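Local coordinates for protein dihydropteroate synthase (Clostridioides difficile, PDB 6PZ2) that catalyses the joining of a dihydropterin pyrophosphate to para-aminobenzoic acid to make dihydropteroate in folate biosynthesis, the step that sulfonamide drugs block in this family, at residues K147-M150 against E151-D155; C167-K171 against E172-L176; R194-N197 against E198-D201; Y8-R11 against T12-M15; K226-E229 against G230-T234. All coordinates share one frame; numbering follows the deposited sequence. Where two conformers were deposited one is given.

Contact 1: residues K147-M150 against E151-D155. With SO4 (sulfate ion), chain E.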
# COMPACT_ATOMS: atom_id res chain seq x y z
N LYS A 147 -19.71 20.08 14.16
CA LYS A 147 -18.69 19.53 15.03
C LYS A 147 -17.52 18.97 14.21
O LYS A 147 -17.62 18.77 13.01
CB LYS A 147 -19.17 18.30 15.80
CG LYS A 147 -20.40 18.48 16.68
CD LYS A 147 -20.77 17.17 17.35
CE LYS A 147 -21.97 17.27 18.26
NZ LYS A 147 -21.76 16.50 19.51
N ASP A 148 -16.45 18.66 14.93
CA ASP A 148 -15.37 17.83 14.44
C ASP A 148 -15.98 16.66 13.64
O ASP A 148 -16.86 15.94 14.14
CB ASP A 148 -14.52 17.34 15.62
CG ASP A 148 -13.45 16.35 15.19
OD1 ASP A 148 -12.44 16.79 14.61
OD2 ASP A 148 -13.65 15.14 15.39
N ILE A 149 -15.50 16.47 12.41
CA ILE A 149 -16.02 15.43 11.54
C ILE A 149 -15.94 14.05 12.21
O ILE A 149 -16.89 13.29 12.12
CB ILE A 149 -15.35 15.43 10.15
CG1 ILE A 149 -16.02 14.42 9.23
CG2 ILE A 149 -13.85 15.20 10.24
CD1 ILE A 149 -15.81 14.74 7.78
N MET A 150 -14.89 13.73 12.95
CA MET A 150 -14.85 12.37 13.53
C MET A 150 -15.81 12.26 14.71
O MET A 150 -16.34 11.16 14.99
CB MET A 150 -13.43 12.02 13.99
CG MET A 150 -12.43 11.99 12.87
SD MET A 150 -12.88 10.87 11.52
CE MET A 150 -12.74 9.29 12.36
N GLU A 151 -16.04 13.36 15.42
CA GLU A 151 -17.04 13.37 16.50
C GLU A 151 -18.43 13.16 15.87
O GLU A 151 -19.19 12.39 16.45
CB GLU A 151 -17.02 14.65 17.34
CG GLU A 151 -16.15 14.66 18.60
CD GLU A 151 -15.33 13.42 18.94
OE1 GLU A 151 -15.87 12.52 19.63
OE2 GLU A 151 -14.13 13.35 18.56
N SER A 152 -18.76 13.82 14.75
CA SER A 152 -20.08 13.65 14.12
C SER A 152 -20.27 12.18 13.72
O SER A 152 -21.34 11.64 13.94
CB SER A 152 -20.29 14.50 12.90
OG SER A 152 -19.70 15.75 13.14
N ILE A 153 -19.23 11.59 13.13
CA ILE A 153 -19.34 10.24 12.62
C ILE A 153 -19.60 9.32 13.81
O ILE A 153 -20.50 8.46 13.75
CB ILE A 153 -18.09 9.84 11.80
CG1 ILE A 153 -18.10 10.55 10.44
CG2 ILE A 153 -17.96 8.34 11.63
CD1 ILE A 153 -16.73 10.59 9.80
N LYS A 154 -18.89 9.54 14.89
CA LYS A 154 -19.08 8.66 16.04
C LYS A 154 -20.47 8.85 16.67
O LYS A 154 -21.06 7.88 17.15
CB LYS A 154 -18.01 8.93 17.10
CG LYS A 154 -16.64 8.32 16.80
CD LYS A 154 -15.62 8.77 17.82
CE LYS A 154 -14.34 7.98 17.82
NZ LYS A 154 -13.50 8.37 18.97
N ASP A 155 -20.95 10.08 16.70
CA ASP A 155 -22.30 10.38 17.23
C ASP A 155 -23.35 9.62 16.40
O ASP A 155 -24.29 9.00 16.94
CB ASP A 155 -22.60 11.88 17.17
CG ASP A 155 -21.90 12.73 18.23
OD1 ASP A 155 -21.38 12.14 19.19
OD2 ASP A 155 -21.87 13.97 18.08
S SO4 E . -22.85 17.87 13.25
O1 SO4 E . -23.28 19.18 13.79
O2 SO4 E . -23.90 17.39 12.32
O3 SO4 E . -21.61 18.01 12.44
O4 SO4 E . -22.67 16.95 14.40
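Glu-151 gives its backbone N to Asp-148 OD2 at 3.0 Å, the capping bond that opens helix 149-166 of the barrel. The donor reaches that oxygen on its anti side, 24° out of the carboxylate plane. Asp-148 suits the N-cap because its short side chain folds back to the first turn: CG lies anti to the backbone N (chi1 175°). The other oxygen, OD1, forms a salt bridge with Arg-195. The carboxylates of Asp-148 and Glu-151 stand close, OD2 to OE2 3.7 Å, with planes 22° apart, so the arginine probably eases their repulsion.

Ser-152 follows, its N bonded to Asp-148 O at 2.9 Å. Its OG lies 3.0 Å from the same Asp-148 O and equally far from O3 of a sulfate ion; its one proton could serve either. Lys-147 N points at that O3 too, in a nearly straight bond.

Ile-153 turns to the inner side, its N bonded to Ile-149 O. CD1 rests against Ile-149 CG1 at 3.9 Å, the two chains running side by side toward Val-192 and Glu-191 of helix 186-195. Lys-154 N takes Met-150 O, and its CB and CG lie along that carbonyl.

Asp-155 closes the outer side. Its OD2 meets Lys-147 NZ at 2.9 Å on the syn side, the two side chains approaching from opposite directions; a long lysine before the cap can span two turns to get there.

The sulfate, probably from the crystallisation liquor, lies beside the first turn. At the cap itself, the helix end would be expected to stabilise the negative charge of Asp-148.

Contact 2: residues C167-K171 against E172-L176. With SO4 (sulfate ion), chain I.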
# COMPACT_ATOMS: atom_id res chain seq x y z
N CYS A 167 -34.18 -2.87 18.40
CA CYS A 167 -34.88 -3.87 17.63
C CYS A 167 -34.24 -5.24 17.85
O CYS A 167 -34.53 -6.18 17.10
CB CYS A 167 -34.95 -3.57 16.14
SG CYS A 167 -35.80 -2.01 15.80
N GLY A 168 -33.46 -5.35 18.91
CA GLY A 168 -32.90 -6.68 19.30
C GLY A 168 -31.75 -7.18 18.44
O GLY A 168 -31.42 -8.38 18.50
N VAL A 169 -31.07 -6.30 17.69
CA VAL A 169 -29.85 -6.69 16.99
C VAL A 169 -28.73 -6.92 18.01
O VAL A 169 -28.45 -6.09 18.85
CB VAL A 169 -29.45 -5.61 15.97
CG1 VAL A 169 -28.14 -5.98 15.30
CG2 VAL A 169 -30.55 -5.38 14.93
N LYS A 170 -28.06 -8.05 17.96
CA LYS A 170 -26.92 -8.24 18.88
C LYS A 170 -25.72 -7.37 18.48
O LYS A 170 -25.43 -7.11 17.30
CB LYS A 170 -26.58 -9.73 18.92
CG LYS A 170 -27.60 -10.56 19.70
CD LYS A 170 -27.35 -12.04 19.65
CE LYS A 170 -27.76 -12.64 18.32
NZ LYS A 170 -27.32 -14.05 18.22
N LYS A 171 -24.99 -6.91 19.48
CA LYS A 171 -23.80 -6.06 19.30
C LYS A 171 -22.77 -6.76 18.41
O LYS A 171 -22.16 -6.12 17.59
CB LYS A 171 -23.18 -5.71 20.65
CG LYS A 171 -23.74 -4.44 21.27
CD LYS A 171 -23.39 -4.23 22.73
CE LYS A 171 -23.93 -2.90 23.23
NZ LYS A 171 -23.48 -2.60 24.60
N GLU A 172 -22.66 -8.07 18.51
CA GLU A 172 -21.64 -8.78 17.78
C GLU A 172 -22.00 -8.81 16.28
O GLU A 172 -21.21 -9.31 15.49
CB GLU A 172 -21.54 -10.20 18.32
CG GLU A 172 -22.65 -11.07 17.79
CD GLU A 172 -22.97 -12.27 18.65
OE1 GLU A 172 -23.33 -12.06 19.83
OE2 GLU A 172 -22.85 -13.41 18.14
N LYS A 173 -23.17 -8.32 15.87
CA LYS A 173 -23.55 -8.44 14.48
C LYS A 173 -23.18 -7.16 13.72
O LYS A 173 -23.43 -7.10 12.52
CB LYS A 173 -25.06 -8.59 14.32
CG LYS A 173 -25.63 -9.87 14.89
CD LYS A 173 -25.06 -11.10 14.24
CE LYS A 173 -25.79 -12.32 14.72
NZ LYS A 173 -25.69 -13.39 13.71
N ILE A 174 -22.73 -6.16 14.45
CA ILE A 174 -22.54 -4.85 13.84
C ILE A 174 -21.07 -4.63 13.42
O ILE A 174 -20.13 -5.01 14.12
CB ILE A 174 -23.01 -3.74 14.79
CG1 ILE A 174 -24.52 -3.85 15.02
CG2 ILE A 174 -22.62 -2.36 14.27
CD1 ILE A 174 -25.00 -2.99 16.17
N VAL A 175 -20.96 -4.03 12.24
CA VAL A 175 -19.75 -3.57 11.62
C VAL A 175 -19.98 -2.09 11.29
O VAL A 175 -21.04 -1.78 10.77
CB VAL A 175 -19.46 -4.39 10.35
CG1 VAL A 175 -18.26 -3.84 9.60
CG2 VAL A 175 -19.22 -5.86 10.66
N LEU A 176 -19.00 -1.22 11.53
CA LEU A 176 -19.12 0.21 11.19
C LEU A 176 -18.18 0.59 10.03
O LEU A 176 -17.08 0.06 9.88
CB LEU A 176 -18.77 1.06 12.41
CG LEU A 176 -19.42 0.67 13.74
CD1 LEU A 176 -18.92 1.57 14.85
CD2 LEU A 176 -20.94 0.75 13.66
S SO4 I . -27.31 -16.21 15.51
O1 SO4 I . -28.59 -16.95 15.36
O2 SO4 I . -27.46 -14.90 14.83
O3 SO4 I . -26.20 -17.02 14.93
O4 SO4 I . -27.05 -15.90 16.93
O HOH W 1 -19.50 -6.41 16.31
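Lys-170 and Lys-173 run side by side in the same direction, with CE to CE 4.1 Å. Lys-173 NZ donates to O2 of a sulfate ion at 2.6 Å and also to Asp-131 O; where the end of Lys-170 lies is doubtful, because the model places it too close to the same ion. Glu-172 also lies alongside Lys-170, its OE1 4.0 Å from Lys-170 CD, so the lysine's methylenes are flanked by a carboxylate as well as by a second lysine.

Beneath these ends, the backbone makes a 3-10 turn that sets the spacing. Lys-173 N donates to Lys-170 O at 2.9 Å and Ile-174 N to Lys-171 O at 3.2 Å. A water lies within bonding distance of Lys-171 O and Ile-174 O where the turn gives way to strand 174-177. A bend at chi2 (-61°) sends the Lys-173 chain along its neighbour.

Apolar residues face inward. Val-169 CG1 touches Ile-174 CG1 at 4.2 Å, and both branched side chains pack on Ala-164 of the preceding helix. Gly-168, with positive phi, is the C-prime residue of the Schellman motif ending that helix.

This is the alpha-to-beta connection of a TIM barrel, at the amino end of its strand. Lysine suits the surface here, its long chain carrying a charge outward from the turn. Lys-173 NZ is shared between the sulfate, probably from the crystallisation liquor, and the carbonyl of Asp-131, two acceptors that would be expected to favour its charged form.

Contact 3: residues R194-N197 against E198-D201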
# COMPACT_ATOMS: atom_id res chain seq x y z
N ARG A 194 -6.96 9.76 7.50
CA ARG A 194 -5.85 10.08 8.40
C ARG A 194 -6.22 9.70 9.84
O ARG A 194 -5.40 9.19 10.58
CB ARG A 194 -5.49 11.57 8.26
CG ARG A 194 -4.12 12.00 8.78
CD ARG A 194 -4.01 13.51 8.92
NE ARG A 194 -4.41 14.27 7.74
CZ ARG A 194 -5.34 15.23 7.72
NH1 ARG A 194 -5.62 15.85 6.58
NH2 ARG A 194 -5.95 15.58 8.84
N ARG A 195 -7.47 9.94 10.25
CA ARG A 195 -7.86 9.79 11.67
C ARG A 195 -8.63 8.49 11.93
O ARG A 195 -9.15 8.27 13.01
CB ARG A 195 -8.66 11.03 12.10
CG ARG A 195 -7.87 12.33 11.97
CD ARG A 195 -8.71 13.57 12.27
NE ARG A 195 -9.21 13.51 13.64
CZ ARG A 195 -10.15 14.30 14.10
NH1 ARG A 195 -10.59 15.27 13.32
NH2 ARG A 195 -10.69 14.06 15.29
N LEU A 196 -8.65 7.59 10.95
CA LEU A 196 -9.54 6.45 10.94
C LEU A 196 -9.36 5.65 12.23
O LEU A 196 -10.35 5.09 12.70
CB LEU A 196 -9.27 5.59 9.70
CG LEU A 196 -10.27 4.48 9.41
CD1 LEU A 196 -11.67 5.06 9.20
CD2 LEU A 196 -9.85 3.68 8.19
N ASN A 197 -8.17 5.63 12.81
CA ASN A 197 -7.93 4.79 14.00
C ASN A 197 -8.78 5.28 15.19
O ASN A 197 -9.00 4.50 16.13
CB ASN A 197 -6.46 4.76 14.46
CG ASN A 197 -6.02 6.08 15.06
OD1 ASN A 197 -5.96 7.12 14.39
ND2 ASN A 197 -5.80 6.06 16.37
N GLU A 198 -9.25 6.53 15.19
CA GLU A 198 -10.10 7.03 16.31
C GLU A 198 -11.39 6.20 16.39
O GLU A 198 -12.01 6.11 17.45
CB GLU A 198 -10.42 8.53 16.13
CG GLU A 198 -9.22 9.48 16.25
CD GLU A 198 -9.46 10.95 15.92
OE1 GLU A 198 -10.57 11.47 16.16
OE2 GLU A 198 -8.53 11.60 15.38
N LEU A 199 -11.82 5.55 15.30
CA LEU A 199 -13.07 4.75 15.31
C LEU A 199 -12.88 3.46 16.11
O LEU A 199 -13.89 2.84 16.45
CB LEU A 199 -13.50 4.33 13.91
CG LEU A 199 -13.94 5.45 12.96
CD1 LEU A 199 -14.65 4.82 11.77
CD2 LEU A 199 -14.82 6.47 13.66
N LYS A 200 -11.64 3.06 16.37
CA LYS A 200 -11.41 1.83 17.13
C LYS A 200 -11.97 1.95 18.56
O LYS A 200 -12.30 0.94 19.16
CB LYS A 200 -9.92 1.50 17.21
CG LYS A 200 -9.35 0.69 16.05
CD LYS A 200 -7.94 0.16 16.34
CE LYS A 200 -6.87 1.24 16.23
NZ LYS A 200 -5.68 0.93 17.05
N ASP A 201 -12.11 3.16 19.09
CA ASP A 201 -12.60 3.36 20.47
C ASP A 201 -14.03 2.83 20.62
O ASP A 201 -14.41 2.53 21.74
CB ASP A 201 -12.62 4.84 20.91
CG ASP A 201 -11.32 5.60 20.63
OD1 ASP A 201 -10.33 4.95 20.25
OD2 ASP A 201 -11.32 6.85 20.77
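Arg-195 and Glu-198 join three residues apart where helix 186-195 of the TIM barrel passes into 3-10 turns, on the way to strand 207-208. The charged pair is a side-on, two-nitrogen grip: Arg-195 NE donates to Glu-198 OE2 at 2.7 Å and Arg-195 NH2 to Glu-198 OE1 at 2.7 Å. OE2 lies in the guanidinium plane, while OE1 is tilted from it, because the two flat groups are turned 41° against each other. A bend at chi3 (61°) brings the NE edge round to the glutamate, whose own chain reaches out extended beyond CG. Arginine fits here because its remaining nitrogen, NH1, has a salt bridge to Glu-191. Counting Asp-148 as well, one cation links three carboxylates, which probably stay ionised together.

Backbone bonds step three residues at a time. Glu-198 N meets Arg-195 O at 2.8 Å, Leu-199 N meets Leu-196 O, and Lys-200 N meets Asn-197 O, the spacing of a 3-10 helix.

Packing divides between the inner and outer sides. Leu-196 and Leu-199 slant across one another, Leu-196 reaching Pro-178 and Leu-199 lying on Met-150 and Phe-157 of helix 149-166; leucine suits both buried places, having flexible reach without polar atoms. On the solvent side Lys-200 bends at chi3 and lays its aliphatic chain by Asn-197, with CE 4.0 Å from Asn-197 CB. Inside, the two leucines meet through single methyl groups, Leu-196 CD1 and Leu-199 CD1, 3.9 Å apart.

Contact 4: residues Y8-R11 against T12-M15. With SO4 (sulfate ion), chain C.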
# COMPACT_ATOMS: atom_id res chain seq x y z
N TYR A 8 -12.70 -11.88 13.69
CA TYR A 8 -12.13 -10.54 13.56
C TYR A 8 -10.82 -10.41 14.34
O TYR A 8 -10.74 -10.84 15.47
CB TYR A 8 -13.11 -9.47 14.05
CG TYR A 8 -14.26 -9.32 13.09
CD1 TYR A 8 -14.03 -8.97 11.78
CD2 TYR A 8 -15.57 -9.57 13.48
CE1 TYR A 8 -15.07 -8.81 10.87
CE2 TYR A 8 -16.62 -9.42 12.59
CZ TYR A 8 -16.37 -9.02 11.29
OH TYR A 8 -17.38 -8.92 10.38
N GLY A 9 -9.79 -9.84 13.73
CA GLY A 9 -8.53 -9.73 14.46
C GLY A 9 -7.52 -10.76 13.99
O GLY A 9 -6.31 -10.54 14.07
N LYS A 10 -7.97 -11.86 13.42
CA LYS A 10 -7.04 -12.86 12.94
C LYS A 10 -6.34 -12.36 11.67
O LYS A 10 -5.18 -12.70 11.45
CB LYS A 10 -7.79 -14.15 12.62
CG LYS A 10 -6.90 -15.28 12.16
CD LYS A 10 -7.66 -16.36 11.43
CE LYS A 10 -6.87 -17.65 11.33
NZ LYS A 10 -7.67 -18.72 10.69
N ARG A 11 -7.04 -11.64 10.79
CA ARG A 11 -6.49 -11.17 9.53
C ARG A 11 -7.46 -10.14 8.94
O ARG A 11 -8.49 -9.86 9.53
CB ARG A 11 -6.27 -12.32 8.54
CG ARG A 11 -7.56 -12.96 8.04
CD ARG A 11 -7.30 -14.02 6.99
NE ARG A 11 -8.47 -14.76 6.51
CZ ARG A 11 -9.22 -14.46 5.45
NH1 ARG A 11 -10.11 -15.34 5.02
NH2 ARG A 11 -9.10 -13.28 4.84
N THR A 12 -7.10 -9.58 7.80
CA THR A 12 -7.99 -8.70 7.07
C THR A 12 -8.82 -9.56 6.12
O THR A 12 -8.30 -10.57 5.61
CB THR A 12 -7.19 -7.65 6.30
OG1 THR A 12 -6.39 -6.90 7.21
CG2 THR A 12 -8.09 -6.69 5.55
N TYR A 13 -10.12 -9.22 6.01
CA TYR A 13 -11.10 -9.92 5.19
C TYR A 13 -11.40 -9.02 4.00
O TYR A 13 -11.32 -7.77 4.11
CB TYR A 13 -12.33 -10.33 6.02
CG TYR A 13 -12.02 -11.31 7.12
CD1 TYR A 13 -11.95 -12.67 6.86
CD2 TYR A 13 -11.65 -10.88 8.37
CE1 TYR A 13 -11.57 -13.57 7.84
CE2 TYR A 13 -11.28 -11.77 9.37
CZ TYR A 13 -11.21 -13.12 9.09
OH TYR A 13 -10.84 -13.99 10.07
N ILE A 14 -11.68 -9.67 2.89
CA ILE A 14 -11.86 -8.98 1.65
C ILE A 14 -13.30 -9.15 1.18
O ILE A 14 -13.77 -10.26 1.00
CB ILE A 14 -10.87 -9.50 0.58
CG1 ILE A 14 -9.42 -9.49 1.07
CG2 ILE A 14 -11.05 -8.71 -0.71
CD1 ILE A 14 -8.91 -8.12 1.45
N MET A 15 -13.93 -8.03 0.88
CA MET A 15 -15.26 -8.02 0.33
C MET A 15 -15.16 -7.64 -1.15
O MET A 15 -14.77 -6.54 -1.44
CB MET A 15 -16.16 -7.04 1.11
CG MET A 15 -17.50 -6.68 0.45
SD MET A 15 -18.44 -5.45 1.43
CE MET A 15 -19.02 -6.59 2.69
S SO4 C . -9.61 -17.85 7.84
O1 SO4 C . -10.42 -17.03 8.80
O2 SO4 C . -10.03 -17.90 6.43
O3 SO4 C . -8.23 -17.32 7.81
O4 SO4 C . -9.59 -19.28 8.26
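Arg-11 NH1, on a guanidinium that lies against Tyr-13, is gripped twice: it donates to sulfate O2 at 2.9 Å and forms a salt bridge with Asp-50. Arg-11 NE bonds to sulfate O3, also at 2.9 Å, so the sulfate and the Asp-50 carboxylate share one cation. On the remaining nitrogen, Arg-11 NH2 donates to Thr-12 O at 2.9 Å, tilted from the carbonyl plane by 23°.

With those edges engaged, one face lies against the Tyr-13 ring. Tyr-13 CE1 sits over the guanidinium centre, 3.5 Å from Arg-11 CZ, yet the planes are inclined by 37°, so this is no parallel stack. Nearer the backbone, Arg-11 CG stands over the tyrosine face in a CH-pi contact, 4.1 Å from the centroid and displaced toward the rim. Arg-11 starts with CG between its own N and carbonyl carbon (chi1 67°) and then runs straight to NE, which carries the group across the ring at about a right angle.

Lys-10 extends its chain to the same sulfate but makes weak bonds, and its CB lies 4.0 Å from Tyr-13 OH. That hydroxyl bonds to Asp-7 O, and Phe-6 stacks on the Tyr-13 ring. Thr-12 turns its OG1 to Asp-262 of helix 251-265, joining the entry of the barrel's first strand, 13-19, to the last helix.

Long basic chains suit this solvent-facing entrance, and the tyrosine supplies a flat apolar bed for one of them. With Lys-10 and Arg-11 converging, the site is electrostatically apt for an anion; the sulfate itself probably came from the crystallisation liquor.

Contact 5: residues K226-E229 against G230-T234. With SO4 (sulfate ion), chain G.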
# COMPACT_ATOMS: atom_id res chain seq x y z
N LYS A 226 -7.55 2.53 -13.19
CA LYS A 226 -6.10 2.80 -13.08
C LYS A 226 -5.77 3.46 -11.73
O LYS A 226 -4.64 3.90 -11.56
CB LYS A 226 -5.60 3.71 -14.21
CG LYS A 226 -5.75 3.17 -15.63
CD LYS A 226 -4.91 1.95 -15.93
CE LYS A 226 -4.06 2.11 -17.17
NZ LYS A 226 -4.87 2.19 -18.41
N ARG A 227 -6.71 3.54 -10.78
CA ARG A 227 -6.40 4.08 -9.46
C ARG A 227 -6.01 2.96 -8.48
O ARG A 227 -5.93 3.21 -7.29
CB ARG A 227 -7.61 4.86 -8.93
CG ARG A 227 -8.01 5.99 -9.87
CD ARG A 227 -9.34 6.61 -9.50
NE ARG A 227 -9.61 7.61 -10.51
CZ ARG A 227 -10.74 8.30 -10.62
NH1 ARG A 227 -11.70 8.17 -9.73
NH2 ARG A 227 -10.90 9.12 -11.64
N LEU A 228 -5.73 1.77 -8.97
CA LEU A 228 -5.52 0.62 -8.06
C LEU A 228 -4.41 0.90 -7.02
O LEU A 228 -4.57 0.45 -5.87
CB LEU A 228 -5.17 -0.60 -8.92
CG LEU A 228 -4.89 -1.89 -8.15
CD1 LEU A 228 -5.96 -2.16 -7.10
CD2 LEU A 228 -4.78 -3.05 -9.11
N GLU A 229 -3.31 1.60 -7.35
CA GLU A 229 -2.25 1.66 -6.35
C GLU A 229 -2.67 2.64 -5.25
O GLU A 229 -2.32 2.42 -4.09
CB GLU A 229 -0.79 1.86 -6.79
CG GLU A 229 -0.45 2.29 -8.19
CD GLU A 229 -0.83 1.42 -9.37
OE1 GLU A 229 -0.36 0.27 -9.45
OE2 GLU A 229 -1.59 1.95 -10.21
N GLY A 230 -3.50 3.64 -5.56
CA GLY A 230 -4.09 4.46 -4.50
C GLY A 230 -4.97 3.66 -3.56
O GLY A 230 -4.96 3.85 -2.33
N THR A 231 -5.78 2.77 -4.13
CA THR A 231 -6.68 1.98 -3.34
C THR A 231 -5.86 1.05 -2.44
O THR A 231 -6.14 0.89 -1.23
CB THR A 231 -7.59 1.16 -4.26
OG1 THR A 231 -8.35 2.07 -5.07
CG2 THR A 231 -8.44 0.18 -3.48
N ILE A 232 -4.83 0.46 -3.03
CA ILE A 232 -3.93 -0.39 -2.22
C ILE A 232 -3.33 0.42 -1.08
O ILE A 232 -3.29 -0.05 0.05
CB ILE A 232 -2.86 -1.07 -3.09
CG1 ILE A 232 -3.53 -2.12 -3.98
CG2 ILE A 232 -1.76 -1.68 -2.24
CD1 ILE A 232 -2.58 -2.72 -4.97
N ALA A 233 -3.00 1.69 -1.31
CA ALA A 233 -2.46 2.48 -0.23
C ALA A 233 -3.48 2.60 0.90
O ALA A 233 -3.13 2.45 2.09
CB ALA A 233 -2.03 3.83 -0.74
N THR A 234 -4.75 2.86 0.55
CA THR A 234 -5.76 3.06 1.60
C THR A 234 -6.10 1.73 2.29
O THR A 234 -6.37 1.69 3.49
CB THR A 234 -7.03 3.71 1.03
OG1 THR A 234 -7.60 2.80 0.10
CG2 THR A 234 -6.74 5.02 0.33
S SO4 G . -13.94 10.74 -11.00
O1 SO4 G . -13.31 11.78 -10.16
O2 SO4 G . -15.36 11.11 -11.14
O3 SO4 G . -13.31 10.74 -12.36
O4 SO4 G . -13.97 9.41 -10.33
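Arg-227, whose carbonyl accepts from Thr-231 at the start of helix 228-240 of the TIM barrel, holds a sulfate ion with its side chain. Arg-227 NH1 donates to sulfate O4 at 2.7 Å and Arg-227 NH2 to sulfate O3 at 3.0 Å, both N-H groups pointing almost straight at their oxygens, with the sulfur in the guanidinium plane. An extended chain from CG to NE gives the arginine this reach; NE is held by Val-222 O and NH1 also by Arg-212 O, which probably help fix the rotation of the group. The ion is probably from the crystallisation liquor, although the arginine side chain lies about 6 Å from bound pteroic acid.

At the N-cap, Thr-231 N donates to Arg-227 O at 3.2 Å, and Thr-231 OG1 adds a weak bond to the same oxygen. Along the helix, Ile-232 N bonds to Leu-228 O at 2.9 Å and Ala-233 N to Glu-229 O at 3.0 Å. Thr-234 turns its hydroxyl back within the helix, donating OG1 to Thr-231 O at 2.7 Å; that OG1 is also hydrogen-bonded to Thr-210 OG1.

A small residue suits the packed side, where Ala-233 meets Val-236 of the second subunit. Ile-232 packs on its counterpart there, placing this helix at the dimer interface. Within the helix, Leu-228 crosses Ile-232 at a slant, its CD1 4.0 Å from Ile-232 CG1.

All five contacts are local and follow one another in series, without nesting or crossing. Contact 4 comes first, where the N-terminal loop enters strand 13-19. Contact 1 opens helix 149-166 and contact 2 closes the loop from that helix into strand 174-177, so the pair brackets one helix of a beta-alpha-beta unit. Contact 3 ends helix 186-195, and contact 5 begins helix 228-240 at the subunit interface. In space contacts 1 and 3 touch, through Met-150 packing and the salt bridge of Asp-148, tying neighbouring barrel helices. Contact 2 meets contact 4 where Val-175 CG2 lies 3.6 Å from Tyr-8 OH, bringing the loop before strand 13-19 against strand 174-177.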